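PDB 4BPS: FKBO from Streptomyces hygroscopicus, which hydrolyses chorismate to a trans-dihydroxycyclohexadiene carboxylate and pyruvate, supplying a building block for the immunosuppressant polyketides FK506 and FK520. Local coordinates for residues Gly247-Thr253 / Arg332-Leu336; Val259-Cys263 / Asp305-Val309; Ser16-Pro20 / Trp76-Arg80; Arg94-Leu99 / Thr126-Tyr131; Leu41-Gly47 / Arg59-Thr65. All blocks are in the same frame, centred on the assembly; numbering follows the deposited sequence. Where two conformers were deposited one is given.

Interaction 1: residues Gly247-Thr253 / Arg332-Leu336; sequences GILGHRT and REDLL. With 3EB (3-(2-carboxyethyl)benzoic acid), chain B.
A tight beta hairpin, with Leu249-Arg252 forming a type II' turn (Gly250 at phi 69°, psi -122°), packs against the loop leading into strand 337-343. Backbone bonds Leu249 N to Arg252 O and Arg252 N to Leu249 O, both 3.0 Å, close the hairpin; Thr253 and Leu335 are nearest in register, CA to CA 6.8 Å. The loop is itself a type I turn, Arg332-Leu335, with Leu335 N 3.0 Å from Arg332 O. Arg332 leaves it extended (m, t, t) and clamps the hairpin: NH1 and NH2 donate to His251 O at 2.8 and 2.9 Å, and NH1 also donates to Thr253 OG1 at 3.0 Å. Ile248 CD1 lies over one guanidinium face, 3.6 Å from Arg332 NH1. At Asp334 (chi1 p), OD1 accepts from Thr253 OG1 at 2.8 Å, so the threonine hydroxyl (chi1 m) relays between guanidinium and carboxylate. Leu335 (m, t) brings CD1 to 4.1 Å from Ile248 CD1 and CD2 to 3.5 Å from Thr253 OG1; it also packs beside the proton acceptor Glu338. This is a pocket wall: Ile248 CD1 approaches OXT of the bound 3EB at 3.4 Å, and Arg332 touches the substrate-binding Tyr215. Arg332 thus holds the turn at His251 O, and the chain Arg332-Thr253-Asp334 ties down the strand just after it by charge-assisted bonds, while Ile248 and Leu335 form the apolar layer next to the ligand.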
# COMPACT_ATOMS: atom_id res chain seq x y z
N GLY A 247 11.57 -8.69 -5.34
CA GLY A 247 12.60 -9.72 -5.46
C GLY A 247 13.86 -9.34 -4.71
O GLY A 247 14.88 -8.93 -5.32
N ILE A 248 13.78 -9.46 -3.38
CA ILE A 248 14.85 -9.13 -2.46
C ILE A 248 15.08 -10.35 -1.55
O ILE A 248 14.14 -11.07 -1.19
CB ILE A 248 14.45 -7.87 -1.62
CG1 ILE A 248 14.68 -6.58 -2.41
CG2 ILE A 248 15.21 -7.78 -0.31
CD1 ILE A 248 13.99 -5.34 -1.81
N LEU A 249 16.34 -10.55 -1.17
CA LEU A 249 16.69 -11.53 -0.13
C LEU A 249 17.64 -10.79 0.83
O LEU A 249 18.60 -10.13 0.40
CB LEU A 249 17.20 -12.85 -0.73
CG LEU A 249 16.12 -13.65 -1.51
CD1 LEU A 249 16.74 -14.86 -2.19
CD2 LEU A 249 14.80 -14.08 -0.74
N GLY A 250 17.35 -10.83 2.12
CA GLY A 250 18.02 -9.96 3.07
C GLY A 250 17.54 -8.55 2.80
O GLY A 250 16.32 -8.31 2.82
N HIS A 251 18.46 -7.62 2.49
CA HIS A 251 18.06 -6.32 1.96
C HIS A 251 18.34 -6.21 0.46
O HIS A 251 18.03 -5.18 -0.14
CB HIS A 251 18.76 -5.15 2.68
CG HIS A 251 20.25 -5.20 2.58
ND1 HIS A 251 20.94 -4.97 1.41
CD2 HIS A 251 21.17 -5.53 3.52
CE1 HIS A 251 22.22 -5.15 1.64
NE2 HIS A 251 22.39 -5.49 2.90
N ARG A 252 18.97 -7.22 -0.11
CA ARG A 252 19.55 -7.10 -1.44
C ARG A 252 18.58 -7.40 -2.57
O ARG A 252 17.89 -8.42 -2.55
CB ARG A 252 20.68 -8.14 -1.55
CG ARG A 252 22.11 -7.76 -1.29
CD ARG A 252 23.03 -8.79 -2.07
NE ARG A 252 22.48 -9.08 -3.42
CZ ARG A 252 23.04 -9.82 -4.36
NH1 ARG A 252 24.22 -10.40 -4.17
NH2 ARG A 252 22.39 -9.97 -5.52
N THR A 253 18.61 -6.56 -3.60
CA THR A 253 17.98 -6.91 -4.86
C THR A 253 18.64 -8.17 -5.39
O THR A 253 19.88 -8.26 -5.45
CB THR A 253 18.16 -5.77 -5.88
OG1 THR A 253 17.50 -4.62 -5.37
CG2 THR A 253 17.60 -6.16 -7.25
N ARG A 332 13.45 1.05 -5.98
CA ARG A 332 14.84 1.02 -6.45
C ARG A 332 14.83 0.85 -7.95
O ARG A 332 14.05 0.05 -8.48
CB ARG A 332 15.62 -0.17 -5.89
CG ARG A 332 15.65 -0.26 -4.40
CD ARG A 332 16.37 -1.50 -3.96
NE ARG A 332 16.32 -1.61 -2.52
CZ ARG A 332 16.75 -2.67 -1.84
NH1 ARG A 332 17.22 -3.77 -2.46
NH2 ARG A 332 16.69 -2.64 -0.52
N GLU A 333 15.74 1.55 -8.64
CA GLU A 333 15.86 1.43 -10.09
C GLU A 333 16.04 -0.04 -10.52
O GLU A 333 15.47 -0.44 -11.53
CB GLU A 333 17.03 2.28 -10.63
CG GLU A 333 17.23 2.19 -12.16
CD GLU A 333 16.18 2.96 -12.96
OE1 GLU A 333 15.54 3.91 -12.44
OE2 GLU A 333 15.98 2.60 -14.15
N ASP A 334 16.80 -0.83 -9.74
CA ASP A 334 17.05 -2.21 -10.14
C ASP A 334 15.96 -3.22 -9.78
O ASP A 334 16.09 -4.40 -10.12
CB ASP A 334 18.43 -2.70 -9.68
CG ASP A 334 18.58 -2.81 -8.17
OD1 ASP A 334 17.58 -2.78 -7.42
OD2 ASP A 334 19.75 -3.01 -7.74
N LEU A 335 14.89 -2.76 -9.14
CA LEU A 335 13.71 -3.59 -8.95
C LEU A 335 12.80 -3.41 -10.14
O LEU A 335 12.52 -2.28 -10.57
CB LEU A 335 13.01 -3.27 -7.63
CG LEU A 335 13.84 -3.59 -6.38
CD1 LEU A 335 13.14 -3.05 -5.13
CD2 LEU A 335 14.11 -5.10 -6.25
N LEU A 336 12.32 -4.53 -10.67
CA LEU A 336 11.62 -4.56 -11.94
C LEU A 336 10.14 -4.89 -11.82
O LEU A 336 9.38 -4.75 -12.80
CB LEU A 336 12.28 -5.62 -12.83
CG LEU A 336 13.79 -5.44 -13.03
CD1 LEU A 336 14.39 -6.62 -13.78
CD2 LEU A 336 14.08 -4.13 -13.74
C 3EB B . 11.54 -3.27 -0.32
O 3EB B . 12.26 -2.46 0.29
CA 3EB B . 10.96 -2.95 -1.67
OAB 3EB B . 8.89 2.56 1.11
OAD 3EB B . 6.78 2.12 1.67
CAE 3EB B . 8.24 -2.15 -0.54
CAF 3EB B . 7.15 -1.82 0.25
CAG 3EB B . 9.22 -1.20 -0.83
CAH 3EB B . 7.01 -0.54 0.75
CAL 3EB B . 7.90 1.80 1.10
CAM 3EB B . 9.08 0.08 -0.30
CAN 3EB B . 7.99 0.42 0.51
OXT 3EB B . 11.30 -4.45 0.12
C2 3EB B . 10.40 -1.51 -1.74

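Interaction 2: residues Val259-Cys263 / Asp305-Val309; sequences VTGQC and DLDTV
Val259, in its p rotamer, pushes CG1 to 3.6 Å from Asp305 CG and 4.1 Å from Thr308 CG2, while its CG2 meets Val309 CG2 at 3.6 Å. Its segment is the first turn of helix 259-274, with Cys263 N bonded to Val259 O at 2.9 Å; across from it Val309 N bonds Asp305 O at 2.9 Å at the beginning of helix 306-314. The register puts Val259 CA 7.1 Å from Asp305 CA and Thr260 CA 6.6 Å from Val309 CA. Two helices thus pack side by side on a beta-sheet, in an alpha/beta layering: Val309 reaches Val298 and Val300 of strand 296-300, and Val259, Cys263 and Val309 all rest on Val337 of strand 337-343. One turn on, Cys263 (chi1 t) lays SG 4.0 Å from Val309 CG1 (Val309 chi1 t). At the outer margin Thr260 OG1 touches Thr308 CG2 at 3.4 Å, both threonines being m. The Asp305 carboxylate, flanked by Val259, is paired with Arg302 in a salt bridge beyond the two segments.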
# COMPACT_ATOMS: atom_id res chain seq x y z
N VAL A 259 13.41 -10.08 -14.91
CA VAL A 259 12.11 -9.80 -14.31
C VAL A 259 11.41 -11.09 -13.92
O VAL A 259 10.64 -11.11 -12.94
CB VAL A 259 11.23 -8.93 -15.22
CG1 VAL A 259 10.73 -9.71 -16.45
CG2 VAL A 259 10.09 -8.34 -14.43
N THR A 260 11.62 -12.17 -14.67
CA THR A 260 11.01 -13.44 -14.32
C THR A 260 11.52 -13.91 -12.95
O THR A 260 10.73 -14.27 -12.07
CB THR A 260 11.31 -14.49 -15.39
OG1 THR A 260 10.65 -14.10 -16.59
CG2 THR A 260 10.82 -15.87 -14.98
N GLY A 261 12.84 -13.91 -12.77
CA GLY A 261 13.41 -14.32 -11.50
C GLY A 261 12.98 -13.42 -10.34
O GLY A 261 12.63 -13.90 -9.26
N GLN A 262 12.96 -12.10 -10.56
CA GLN A 262 12.48 -11.20 -9.51
C GLN A 262 11.03 -11.49 -9.17
O GLN A 262 10.65 -11.45 -8.00
CB GLN A 262 12.65 -9.73 -9.87
CG GLN A 262 14.12 -9.28 -9.88
CD GLN A 262 14.26 -7.78 -9.92
OE1 GLN A 262 13.30 -7.02 -9.76
NE2 GLN A 262 15.47 -7.33 -10.14
N CYS A 263 10.20 -11.75 -10.19
CA CYS A 263 8.78 -12.00 -9.93
C CYS A 263 8.62 -13.31 -9.13
O CYS A 263 7.81 -13.38 -8.19
CB CYS A 263 8.04 -12.07 -11.26
SG CYS A 263 6.23 -12.08 -11.08
N ASP A 305 7.85 -5.98 -20.29
CA ASP A 305 7.80 -7.07 -19.30
C ASP A 305 6.41 -7.40 -18.80
O ASP A 305 6.27 -8.39 -18.08
CB ASP A 305 8.68 -6.73 -18.08
CG ASP A 305 10.16 -6.69 -18.39
OD1 ASP A 305 10.59 -7.29 -19.40
OD2 ASP A 305 10.91 -6.10 -17.58
N LEU A 306 5.39 -6.61 -19.13
CA LEU A 306 4.10 -6.83 -18.49
C LEU A 306 3.53 -8.20 -18.82
O LEU A 306 3.06 -8.88 -17.93
CB LEU A 306 3.09 -5.72 -18.84
CG LEU A 306 2.89 -4.67 -17.71
CD1 LEU A 306 3.97 -3.60 -17.83
CD2 LEU A 306 1.53 -4.03 -17.64
N ASP A 307 3.59 -8.62 -20.08
CA ASP A 307 3.02 -9.93 -20.40
C ASP A 307 3.86 -11.06 -19.79
O ASP A 307 3.31 -12.06 -19.35
CB ASP A 307 2.86 -10.13 -21.89
CG ASP A 307 1.90 -11.27 -22.20
OD1 ASP A 307 0.71 -11.18 -21.81
OD2 ASP A 307 2.34 -12.27 -22.80
N THR A 308 5.18 -10.91 -19.76
CA THR A 308 6.06 -11.87 -19.13
C THR A 308 5.62 -12.08 -17.68
O THR A 308 5.44 -13.21 -17.20
CB THR A 308 7.52 -11.38 -19.20
OG1 THR A 308 7.90 -11.22 -20.57
CG2 THR A 308 8.46 -12.37 -18.52
N VAL A 309 5.45 -10.96 -16.98
CA VAL A 309 5.05 -11.02 -15.58
C VAL A 309 3.64 -11.59 -15.40
O VAL A 309 3.41 -12.39 -14.50
CB VAL A 309 5.19 -9.62 -14.94
CG1 VAL A 309 4.49 -9.55 -13.59
CG2 VAL A 309 6.65 -9.25 -14.81

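Interaction 3: residues Ser16-Pro20 / Trp76-Arg80; sequences SVTAP and WHAQR
Two backbones run past each other in opposite directions, the CA16-to-CA20 and CA76-to-CA79 vectors lying 176° apart, with Pro20 CA 4.4 Å from Ala78 CA. Residues 16-20 are an extended approach to strand 21-25; residues 76-80 are the end of strand 72-77 and the loop beyond it. Ala78 (phi -151°, psi -81°) leaves the strand and turns Gln79 out of regular pairing. The direct polar bonds across the pair come from one side-chain amide. Gln79 (p, t, chi3 104°) points toward the opposite backbone, where OE1 accepts from Thr18 N at 3.0 Å and NE2 donates to Ser16 O at 3.3 Å. A water adds a bridge, donating to Thr18 O and to Gln79 OE1, each at 2.8 Å. Pro20 CA makes a CA-H...O contact with His77 O at 3.1 Å (140° at the hydrogen) and closely approaches Ala78 CB, at 4.2 Å; Thr18 CG2 lies 3.4 Å from Ala78 O. Apolar packing joins Pro20 CB to Trp76 CE3 at 4.3 Å. Tyr98 covers Pro20 from the neighbouring sheet, and His77 ND1 is bonded to Thr37. Strands 21-25 and 72-77 are antiparallel neighbours at one margin of a five-stranded sheet, and this contact prolongs their pairing, away from the annotated sites. The glutamine amide, offering a donor and an acceptor, probably stands in for a peptide group where the backbones diverge.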
# COMPACT_ATOMS: atom_id res chain seq x y z
N SER A 16 -22.49 -5.63 15.48
CA SER A 16 -22.06 -6.13 14.17
C SER A 16 -20.90 -5.26 13.65
O SER A 16 -21.03 -4.02 13.58
CB SER A 16 -23.22 -6.11 13.17
OG SER A 16 -24.33 -6.91 13.59
N VAL A 17 -19.78 -5.89 13.30
CA VAL A 17 -18.63 -5.17 12.78
C VAL A 17 -18.01 -5.95 11.65
O VAL A 17 -17.87 -7.18 11.72
CB VAL A 17 -17.59 -4.89 13.91
CG1 VAL A 17 -17.10 -6.19 14.54
CG2 VAL A 17 -16.43 -4.10 13.35
N THR A 18 -17.61 -5.23 10.61
CA THR A 18 -16.91 -5.81 9.46
C THR A 18 -15.58 -5.07 9.25
O THR A 18 -15.54 -3.84 9.19
CB THR A 18 -17.78 -5.69 8.19
OG1 THR A 18 -19.06 -6.29 8.43
CG2 THR A 18 -17.10 -6.35 6.99
N ALA A 19 -14.51 -5.84 9.12
CA ALA A 19 -13.17 -5.30 8.89
C ALA A 19 -13.01 -4.89 7.42
O ALA A 19 -13.76 -5.35 6.56
CB ALA A 19 -12.13 -6.33 9.27
N PRO A 20 -12.07 -3.98 7.12
CA PRO A 20 -11.98 -3.47 5.75
C PRO A 20 -11.67 -4.54 4.73
O PRO A 20 -10.98 -5.52 5.03
CB PRO A 20 -10.84 -2.45 5.82
CG PRO A 20 -10.82 -2.03 7.29
CD PRO A 20 -11.14 -3.30 8.03
N TRP A 76 -12.30 0.51 -1.35
CA TRP A 76 -12.25 -0.02 0.01
C TRP A 76 -13.64 0.05 0.63
O TRP A 76 -14.39 1.02 0.44
CB TRP A 76 -11.18 0.72 0.82
CG TRP A 76 -9.85 0.22 0.40
CD1 TRP A 76 -9.04 0.75 -0.56
CD2 TRP A 76 -9.25 -1.01 0.81
NE1 TRP A 76 -7.94 -0.07 -0.74
CE2 TRP A 76 -8.06 -1.16 0.09
CE3 TRP A 76 -9.61 -1.99 1.74
CZ2 TRP A 76 -7.21 -2.25 0.27
CZ3 TRP A 76 -8.77 -3.07 1.92
CH2 TRP A 76 -7.59 -3.20 1.20
N HIS A 77 -13.95 -1.01 1.37
CA HIS A 77 -15.25 -1.23 1.99
C HIS A 77 -15.06 -1.61 3.45
O HIS A 77 -14.01 -2.14 3.84
CB HIS A 77 -15.92 -2.44 1.34
CG HIS A 77 -16.32 -2.25 -0.08
ND1 HIS A 77 -17.64 -2.07 -0.45
CD2 HIS A 77 -15.60 -2.26 -1.24
CE1 HIS A 77 -17.71 -1.97 -1.78
NE2 HIS A 77 -16.49 -2.06 -2.27
N ALA A 78 -16.11 -1.41 4.25
CA ALA A 78 -16.16 -2.08 5.55
C ALA A 78 -17.62 -2.31 5.91
O ALA A 78 -18.12 -3.41 5.73
CB ALA A 78 -15.42 -1.27 6.63
N GLN A 79 -18.27 -1.28 6.42
CA GLN A 79 -19.72 -1.27 6.56
C GLN A 79 -20.12 0.19 6.39
O GLN A 79 -19.27 1.04 6.13
CB GLN A 79 -20.17 -1.88 7.88
CG GLN A 79 -19.76 -1.15 9.12
CD GLN A 79 -19.89 -2.04 10.37
OE1 GLN A 79 -18.87 -2.53 10.88
NE2 GLN A 79 -21.10 -2.22 10.87
N ARG A 80 -21.42 0.48 6.51
CA ARG A 80 -21.89 1.83 6.29
C ARG A 80 -21.08 2.86 7.07
O ARG A 80 -21.04 2.80 8.29
CB ARG A 80 -23.36 1.88 6.72
CG ARG A 80 -24.00 3.26 6.65
CD ARG A 80 -25.49 3.25 7.05
NE ARG A 80 -25.78 2.53 8.31
CZ ARG A 80 -25.63 3.05 9.53
NH1 ARG A 80 -25.21 4.30 9.68
NH2 ARG A 80 -25.93 2.34 10.62
O HOH W 1 -16.41 -1.39 10.31

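Interaction 4: residues Arg94-Leu99 / Thr126-Tyr131; sequences RTDAYL and TRSLGY
A single tyrosine hydroxyl, Tyr131 OH, both accepts and donates across this contact: Arg94 NH1 donates to it at 3.0 Å, and it donates in turn to Thr95 O at a short 2.6 Å. The ring is presented by a Schellman motif ending helix 112-129. Tyr131 N bonds Thr126 O at 2.8 Å, Gly130 N bonds Arg127 O weakly at 3.2 Å, and Gly130 is the C-prime residue at phi 90°, psi 36°, where a CB would collide with the preceding carbonyl. Opposite lies the tight reversal joining strands 90-94 and 98-105, closed by Thr95 N to Tyr98 O at 2.8 Å and by an ST turn and motif in which Thr95 OG1 (chi1 p) accepts from Ala97 N at 3.2 Å and Tyr98 N at 3.0 Å. Tyr131 (chi1 m, chi2 77°) slots its ring edge against this turn, with CE2 3.5 Å from Tyr98 N. Helix end and sheet are thereby joined in the N-terminal half of this YjgF-fold chain, away from the annotated sites. Arg94 also salt-bridges Glu83 through NE. Leu99 (t, p) supplies the apolar part, with CD1 3.9 Å from Leu129 CD1 and CD2 4.2 Å from Thr126 CG2. Nearest register is Leu99-Tyr131, CA to CA 6.7 Å, and Leu99 CB makes a CH-pi contact over the ring face, 4.1 Å from its centroid and 27° off the normal.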
# COMPACT_ATOMS: atom_id res chain seq x y z
N ARG A 94 -15.17 7.10 8.18
CA ARG A 94 -14.99 6.14 9.28
C ARG A 94 -16.27 5.36 9.50
O ARG A 94 -17.39 5.89 9.34
CB ARG A 94 -14.59 6.87 10.58
CG ARG A 94 -15.69 7.71 11.21
CD ARG A 94 -15.16 8.58 12.39
NE ARG A 94 -16.28 9.25 13.06
CZ ARG A 94 -17.08 8.68 13.97
NH1 ARG A 94 -16.84 7.44 14.39
NH2 ARG A 94 -18.13 9.33 14.47
N THR A 95 -16.09 4.11 9.90
CA THR A 95 -17.13 3.37 10.61
C THR A 95 -16.80 3.51 12.09
O THR A 95 -15.82 4.14 12.45
CB THR A 95 -17.14 1.90 10.22
OG1 THR A 95 -15.92 1.29 10.67
CG2 THR A 95 -17.30 1.75 8.70
N ASP A 96 -17.59 2.95 13.01
CA ASP A 96 -17.19 3.04 14.40
C ASP A 96 -15.86 2.34 14.67
O ASP A 96 -15.12 2.79 15.55
CB ASP A 96 -18.30 2.55 15.32
CG ASP A 96 -19.45 3.56 15.43
OD1 ASP A 96 -19.23 4.78 15.26
OD2 ASP A 96 -20.59 3.14 15.71
N ALA A 97 -15.51 1.33 13.88
CA ALA A 97 -14.31 0.54 14.13
C ALA A 97 -13.10 0.84 13.25
O ALA A 97 -11.97 0.53 13.66
CB ALA A 97 -14.64 -0.95 14.03
N TYR A 98 -13.30 1.41 12.05
CA TYR A 98 -12.20 1.59 11.09
C TYR A 98 -12.29 2.94 10.39
O TYR A 98 -13.36 3.55 10.29
CB TYR A 98 -12.17 0.46 10.04
CG TYR A 98 -12.02 -0.90 10.68
CD1 TYR A 98 -10.78 -1.34 11.15
CD2 TYR A 98 -13.12 -1.74 10.86
CE1 TYR A 98 -10.66 -2.59 11.78
CE2 TYR A 98 -12.99 -2.98 11.48
CZ TYR A 98 -11.76 -3.40 11.92
OH TYR A 98 -11.60 -4.62 12.54
N LEU A 99 -11.15 3.39 9.87
CA LEU A 99 -11.00 4.69 9.21
C LEU A 99 -10.22 4.49 7.91
O LEU A 99 -9.23 3.74 7.87
CB LEU A 99 -10.20 5.61 10.14
CG LEU A 99 -9.74 6.98 9.66
CD1 LEU A 99 -10.93 7.86 9.46
CD2 LEU A 99 -8.74 7.64 10.66
N THR A 126 -5.39 10.33 13.00
CA THR A 126 -5.69 9.04 13.61
C THR A 126 -5.81 9.19 15.12
O THR A 126 -6.68 8.57 15.73
CB THR A 126 -4.69 7.95 13.21
OG1 THR A 126 -3.38 8.26 13.68
CG2 THR A 126 -4.69 7.70 11.69
N ARG A 127 -4.96 10.01 15.72
CA ARG A 127 -5.07 10.24 17.16
C ARG A 127 -6.36 11.00 17.51
O ARG A 127 -7.11 10.59 18.41
CB ARG A 127 -3.86 11.00 17.68
CG ARG A 127 -2.61 10.19 17.69
CD ARG A 127 -1.52 10.89 18.48
NE ARG A 127 -1.09 12.17 17.89
CZ ARG A 127 -0.08 12.32 17.04
NH1 ARG A 127 0.65 11.27 16.64
NH2 ARG A 127 0.23 13.52 16.59
N SER A 128 -6.62 12.10 16.80
CA SER A 128 -7.75 12.95 17.13
C SER A 128 -9.10 12.26 16.94
O SER A 128 -10.01 12.45 17.74
CB SER A 128 -7.71 14.21 16.26
OG SER A 128 -8.83 15.02 16.52
N LEU A 129 -9.22 11.46 15.88
CA LEU A 129 -10.48 10.77 15.62
C LEU A 129 -10.63 9.50 16.45
O LEU A 129 -11.74 8.97 16.57
CB LEU A 129 -10.62 10.41 14.14
CG LEU A 129 -10.79 11.57 13.16
CD1 LEU A 129 -10.90 11.05 11.74
CD2 LEU A 129 -12.01 12.40 13.45
N GLY A 130 -9.53 8.98 17.02
CA GLY A 130 -9.61 7.78 17.84
C GLY A 130 -9.41 6.48 17.05
O GLY A 130 -10.03 5.47 17.41
N TYR A 131 -8.54 6.50 16.05
CA TYR A 131 -8.21 5.32 15.25
C TYR A 131 -6.68 5.17 15.22
O TYR A 131 -6.06 5.29 14.17
CB TYR A 131 -8.81 5.40 13.83
CG TYR A 131 -10.31 5.48 13.85
CD1 TYR A 131 -10.96 6.68 14.16
CD2 TYR A 131 -11.10 4.37 13.58
CE1 TYR A 131 -12.33 6.77 14.22
CE2 TYR A 131 -12.49 4.44 13.66
CZ TYR A 131 -13.09 5.64 13.97
OH TYR A 131 -14.46 5.73 14.05

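Interaction 5: residues Leu41-Gly47 / Arg59-Thr65; sequences LIEHGTG and RTAVHTT
Leu41 opens a parallel strand pair with Arg59 (CA-CA 4.8 Å); the axes of 41-44 and 59-62 approach to 4.6 Å and cross at -21°. Leu41 O accepts a weak bond from Thr60 N at 3.3 Å. Ile42 (m, m), paired with Thr60, sets CG2 3.9 Å from Val62 CG2 on the His44 face. On the other face Glu43 (m, t), paired with Ala61, salt-bridges Arg59, OE1 to NH2 2.7 Å; its N donates to Thr60 O at 2.9 Å and its O accepts from Val62 N at 2.8 Å. His44 pairs with Val62, and its ND1 shares a 2.8 Å hydrogen bond with Thr64 OG1. Next, Gly45 N donates to Val62 O and Gly45 O accepts from Thr65 N, both at 3.2 Å. Gly47 CA makes a CH-pi contact, 4.1 Å from the His63 centroid. In these inner strands of a five-stranded mixed sheet, the Glu43-Arg59 ion pair on one face and the Ile42-Val62 packing and His44-Thr64 bond on the other supplement the backbone pairing.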
# COMPACT_ATOMS: atom_id res chain seq x y z
N LEU A 41 -12.22 5.35 -2.51
CA LEU A 41 -11.92 4.91 -3.87
C LEU A 41 -10.62 5.52 -4.36
O LEU A 41 -10.40 6.72 -4.22
CB LEU A 41 -13.06 5.37 -4.82
CG LEU A 41 -14.51 4.99 -4.52
CD1 LEU A 41 -15.18 6.08 -3.72
CD2 LEU A 41 -15.22 4.78 -5.82
N ILE A 42 -9.78 4.68 -4.97
CA ILE A 42 -8.54 5.13 -5.60
C ILE A 42 -8.60 4.74 -7.07
O ILE A 42 -8.69 3.55 -7.40
CB ILE A 42 -7.30 4.49 -4.94
CG1 ILE A 42 -7.27 4.78 -3.43
CG2 ILE A 42 -6.04 4.95 -5.65
CD1 ILE A 42 -7.18 6.25 -3.06
N GLU A 43 -8.57 5.75 -7.93
CA GLU A 43 -8.62 5.52 -9.38
C GLU A 43 -7.22 5.42 -9.96
O GLU A 43 -6.48 6.39 -10.02
CB GLU A 43 -9.39 6.66 -10.06
CG GLU A 43 -10.79 6.79 -9.50
CD GLU A 43 -11.57 7.91 -10.11
OE1 GLU A 43 -10.97 8.95 -10.46
OE2 GLU A 43 -12.80 7.76 -10.24
N HIS A 44 -6.83 4.21 -10.36
CA HIS A 44 -5.54 3.97 -11.01
C HIS A 44 -5.70 4.19 -12.49
O HIS A 44 -6.60 3.66 -13.11
CB HIS A 44 -5.10 2.53 -10.77
CG HIS A 44 -4.80 2.26 -9.34
ND1 HIS A 44 -3.60 2.63 -8.75
CD2 HIS A 44 -5.57 1.72 -8.36
CE1 HIS A 44 -3.65 2.31 -7.47
NE2 HIS A 44 -4.83 1.75 -7.21
N GLY A 45 -4.83 4.98 -13.09
CA GLY A 45 -4.99 5.29 -14.50
C GLY A 45 -3.86 6.18 -14.99
O GLY A 45 -2.75 6.16 -14.42
N THR A 46 -4.16 6.96 -16.02
CA THR A 46 -3.16 7.73 -16.74
C THR A 46 -3.18 9.23 -16.40
O THR A 46 -2.71 10.07 -17.17
CB THR A 46 -3.30 7.51 -18.26
OG1 THR A 46 -4.60 7.97 -18.67
CG2 THR A 46 -3.11 6.07 -18.65
N GLY A 47 -3.63 9.57 -15.19
CA GLY A 47 -3.61 10.94 -14.74
C GLY A 47 -3.88 11.01 -13.25
O GLY A 47 -3.93 9.97 -12.56
N ARG A 59 -11.95 10.15 -2.38
CA ARG A 59 -11.57 9.69 -3.69
C ARG A 59 -10.39 10.49 -4.23
O ARG A 59 -10.30 11.70 -4.00
CB ARG A 59 -12.77 9.88 -4.64
CG ARG A 59 -12.51 9.62 -6.09
CD ARG A 59 -12.27 10.94 -6.81
NE ARG A 59 -12.00 10.76 -8.22
CZ ARG A 59 -12.08 11.73 -9.13
NH1 ARG A 59 -12.43 12.96 -8.76
NH2 ARG A 59 -11.83 11.46 -10.40
N THR A 60 -9.51 9.82 -4.96
CA THR A 60 -8.53 10.52 -5.76
C THR A 60 -8.10 9.60 -6.89
O THR A 60 -8.33 8.39 -6.83
CB THR A 60 -7.32 10.99 -4.93
OG1 THR A 60 -6.62 12.05 -5.62
CG2 THR A 60 -6.32 9.87 -4.66
N ALA A 61 -7.44 10.17 -7.91
CA ALA A 61 -6.86 9.40 -8.99
C ALA A 61 -5.35 9.51 -8.91
O ALA A 61 -4.82 10.61 -8.69
CB ALA A 61 -7.36 9.91 -10.33
N VAL A 62 -4.67 8.38 -9.11
CA VAL A 62 -3.21 8.37 -9.15
C VAL A 62 -2.73 7.85 -10.49
O VAL A 62 -3.40 7.02 -11.14
CB VAL A 62 -2.61 7.52 -7.97
CG1 VAL A 62 -2.86 8.22 -6.64
CG2 VAL A 62 -3.18 6.08 -7.97
N HIS A 63 -1.60 8.38 -10.91
CA HIS A 63 -1.09 8.11 -12.26
C HIS A 63 -0.13 6.92 -12.21
O HIS A 63 1.09 7.05 -12.32
CB HIS A 63 -0.44 9.37 -12.83
CG HIS A 63 -0.13 9.30 -14.29
ND1 HIS A 63 0.19 10.41 -15.03
CD2 HIS A 63 -0.08 8.24 -15.14
CE1 HIS A 63 0.42 10.04 -16.28
NE2 HIS A 63 0.26 8.73 -16.38
N THR A 64 -0.72 5.74 -12.04
CA THR A 64 0.04 4.53 -11.78
C THR A 64 0.16 3.60 -12.99
O THR A 64 0.75 2.51 -12.87
CB THR A 64 -0.54 3.78 -10.61
OG1 THR A 64 -1.96 3.69 -10.81
CG2 THR A 64 -0.21 4.49 -9.29
N THR A 65 -0.34 4.02 -14.16
CA THR A 65 -0.08 3.25 -15.37
C THR A 65 -0.10 4.16 -16.59
O THR A 65 -0.36 5.35 -16.48
CB THR A 65 -1.00 2.03 -15.48
OG1 THR A 65 -0.39 1.10 -16.41
CG2 THR A 65 -2.42 2.44 -15.88

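Interactions 1 and 2 adjoin, centres 14 Å apart: Gln262 of helix 259-274 probably hydrogen-bonds through OE1 to Leu336 N (2.8 Å) and through NE2 to Asp334 O (3.0 Å), so this helix, one member of the pair in interaction 2, backs the loop 332-336 of interaction 1, whose Ile248 touches 3EB. Cys263 lies about 14 Å from that ligand and about 9 Å from Glu338, side chain to side chain. Interactions 3 and 4, centres 13 Å apart, meet at the opposite side of the chain: Ala19 CA packs on Tyr98 CE2 at 3.5 Å. Interaction 5 shares the sheet of interaction 3 and is nested within its loop; Thr64 comes about 11 Å from Glu338, side chain to side chain.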